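PDB 5U4V: Rho GTPase-activating protein 5, which probably stimulates GTP hydrolysis by Rho-family GTPases and also carries this pseudoGTPase domain, which has a G-domain fold. Local coordinates for residues 9-14 against 70-75. Residues are numbered along the deposited sequence; the frame is centred on the assembly and turned at random.
Sequences VNLFIL and GCFCVF
L11 to L14 and G70 to C73 pair residue for residue as neighbouring parallel strands at the centre of the domain's mixed sheet. Five backbone hydrogen bonds join them in the regular parallel pattern: G70 and F72 donate to the carbonyls of N10 and F12, F12 and L14 answer to those of G70 and F72, and V74 N closes the run on L14 O at 3.1 Å. F72 O also receives a CA-H...O contact from I13 CA at 3.3 Å.

On the face carrying L11, I13 and F72, the side chains of I13 and F72 run side by side in the same direction, I13 CG1 resting on F72 CB at 3.6 Å and meeting the ring obliquely. CG1 is turned anti to the carbonyl carbon of I13 (chi1 -65°), which leaves CG2 to reach V74 CG2 at 4.0 Å. L11 CD2 lies over one face of the F72 ring and covers the backbone of G70, 3.6 Å from G70 O, an approach helped by the missing side chain there.

Counted along the chain these are strands 1 and 4, adjacent at the middle of the 2-3-1-4-5-6 order of a Ras-like G domain, with strand 41-50 beyond 9-14 and strand 109-114 beyond 70-75. Helices 19-28 and 156-173 cover the face that carries L11, I13 and F72: I13 touches A20, and L163 lies against both L11 and F72. An alanine in place of I13 would probably open a gap beside F72 and deprive V74 CG2 of its methyl neighbour.

On the other face L14 CD1 sits near two sulfurs, 3.9 Å from C71 SG and 4.0 Å from C73 SG, while the F12 ring presents its edge to G70 O.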
loop_
_atom_site.group_PDB
_atom_site.type_symbol
_atom_site.label_atom_id
_atom_site.label_comp_id
_atom_site.label_asym_id
_atom_site.label_seq_id
_atom_site.Cartn_x
_atom_site.Cartn_y
_atom_site.Cartn_z
ATOM N N VAL A 9 -9.931 -9.790 0.357
ATOM C CA VAL A 9 -9.623 -8.412 0.598
ATOM C C VAL A 9 -9.311 -7.731 -0.711
ATOM O O VAL A 9 -8.613 -8.275 -1.541
ATOM C CB VAL A 9 -8.454 -8.270 1.577
ATOM C CG1 VAL A 9 -8.171 -6.797 1.865
ATOM C CG2 VAL A 9 -8.763 -9.017 2.862
ATOM N N ASN A 10 -9.880 -6.566 -0.905
ATOM C CA ASN A 10 -9.634 -5.827 -2.124
ATOM C C ASN A 10 -8.496 -4.894 -1.887
ATOM O O ASN A 10 -8.661 -3.893 -1.217
ATOM C CB ASN A 10 -10.862 -5.036 -2.514
ATOM C CG ASN A 10 -11.650 -5.727 -3.607
ATOM O OD1 ASN A 10 -11.064 -6.185 -4.568
ATOM N ND2 ASN A 10 -12.984 -5.780 -3.480
ATOM N N LEU A 11 -7.333 -5.202 -2.418
ATOM C CA LEU A 11 -6.195 -4.364 -2.128
ATOM C C LEU A 11 -5.834 -3.520 -3.288
ATOM O O LEU A 11 -5.150 -3.979 -4.200
ATOM C CB LEU A 11 -4.993 -5.204 -1.761
ATOM C CG LEU A 11 -4.696 -5.174 -0.289
ATOM C CD1 LEU A 11 -3.564 -6.148 0.027
ATOM C CD2 LEU A 11 -4.289 -3.745 0.003
ATOM N N PHE A 12 -6.255 -2.280 -3.254
ATOM C CA PHE A 12 -5.826 -1.345 -4.266
ATOM C C PHE A 12 -4.369 -0.930 -4.026
ATOM O O PHE A 12 -3.874 -0.926 -2.880
ATOM C CB PHE A 12 -6.736 -0.119 -4.275
ATOM C CG PHE A 12 -8.196 -0.438 -4.516
ATOM C CD1 PHE A 12 -8.697 -0.518 -5.817
ATOM C CD2 PHE A 12 -9.077 -0.621 -3.442
ATOM C CE1 PHE A 12 -10.049 -0.791 -6.050
ATOM C CE2 PHE A 12 -10.434 -0.873 -3.661
ATOM C CZ PHE A 12 -10.924 -0.956 -4.970
ATOM N N ILE A 13 -3.680 -0.614 -5.123
ATOM C CA ILE A 13 -2.282 -0.231 -5.067
ATOM C C ILE A 13 -2.059 0.988 -5.959
ATOM O O ILE A 13 -2.198 0.897 -7.203
ATOM C CB ILE A 13 -1.314 -1.367 -5.508
ATOM C CG1 ILE A 13 -1.365 -2.559 -4.551
ATOM C CG2 ILE A 13 0.115 -0.843 -5.590
ATOM C CD1 ILE A 13 -0.595 -3.800 -5.043
ATOM N N LEU A 14 -1.683 2.106 -5.319
ATOM C CA LEU A 14 -1.331 3.351 -6.001
ATOM C C LEU A 14 0.145 3.439 -6.263
ATOM O O LEU A 14 0.971 3.034 -5.421
ATOM C CB LEU A 14 -1.712 4.524 -5.158
ATOM C CG LEU A 14 -3.131 5.035 -5.310
ATOM C CD1 LEU A 14 -3.492 5.775 -4.036
ATOM C CD2 LEU A 14 -3.184 5.981 -6.514
ATOM N N GLY A 70 -8.461 -2.134 1.337
ATOM C CA GLY A 70 -7.442 -1.247 1.861
ATOM C C GLY A 70 -6.598 -0.786 0.689
ATOM O O GLY A 70 -6.822 -1.210 -0.460
ATOM N N CYS A 71 -5.607 0.047 0.964
ATOM C CA CYS A 71 -4.849 0.637 -0.121
ATOM C C CYS A 71 -3.352 0.770 0.122
ATOM O O CYS A 71 -2.916 1.578 0.925
ATOM C CB CYS A 71 -5.462 1.980 -0.479
ATOM S SG CYS A 71 -4.641 2.768 -1.870
ATOM N N PHE A 72 -2.580 -0.032 -0.598
ATOM C CA PHE A 72 -1.138 0.152 -0.699
ATOM C C PHE A 72 -0.758 1.389 -1.479
ATOM O O PHE A 72 -1.296 1.636 -2.552
ATOM C CB PHE A 72 -0.484 -1.042 -1.364
ATOM C CG PHE A 72 -0.200 -2.167 -0.440
ATOM C CD1 PHE A 72 -0.300 -1.998 0.937
ATOM C CD2 PHE A 72 0.202 -3.404 -0.953
ATOM C CE1 PHE A 72 -0.031 -3.060 1.798
ATOM C CE2 PHE A 72 0.469 -4.477 -0.089
ATOM C CZ PHE A 72 0.357 -4.301 1.287
ATOM N N CYS A 73 0.167 2.177 -0.929
ATOM C CA CYS A 73 0.688 3.325 -1.654
ATOM C C CYS A 73 2.198 3.262 -1.705
ATOM O O CYS A 73 2.876 3.317 -0.680
ATOM C CB CYS A 73 0.209 4.639 -1.018
ATOM S SG CYS A 73 -1.571 4.715 -0.688
ATOM N N VAL A 74 2.715 3.143 -2.914
ATOM C CA VAL A 74 4.121 2.857 -3.196
ATOM C C VAL A 74 4.695 4.080 -3.915
ATOM O O VAL A 74 4.053 4.688 -4.754
ATOM C CB VAL A 74 4.285 1.607 -4.119
ATOM C CG1 VAL A 74 5.721 1.110 -4.211
ATOM C CG2 VAL A 74 3.376 0.511 -3.683
ATOM N N PHE A 75 5.917 4.424 -3.554
ATOM C CA PHE A 75 6.656 5.531 -4.140
ATOM C C PHE A 75 8.146 5.215 -3.988
ATOM O O PHE A 75 8.546 4.466 -3.062
ATOM C CB PHE A 75 6.298 6.853 -3.435
ATOM C CG PHE A 75 6.665 6.888 -1.982
ATOM C CD1 PHE A 75 5.883 6.227 -1.033
ATOM C CD2 PHE A 75 7.861 7.524 -1.554
ATOM C CE1 PHE A 75 6.271 6.232 0.294
ATOM C CE2 PHE A 75 8.216 7.507 -0.229
ATOM C CZ PHE A 75 7.421 6.887 0.690
#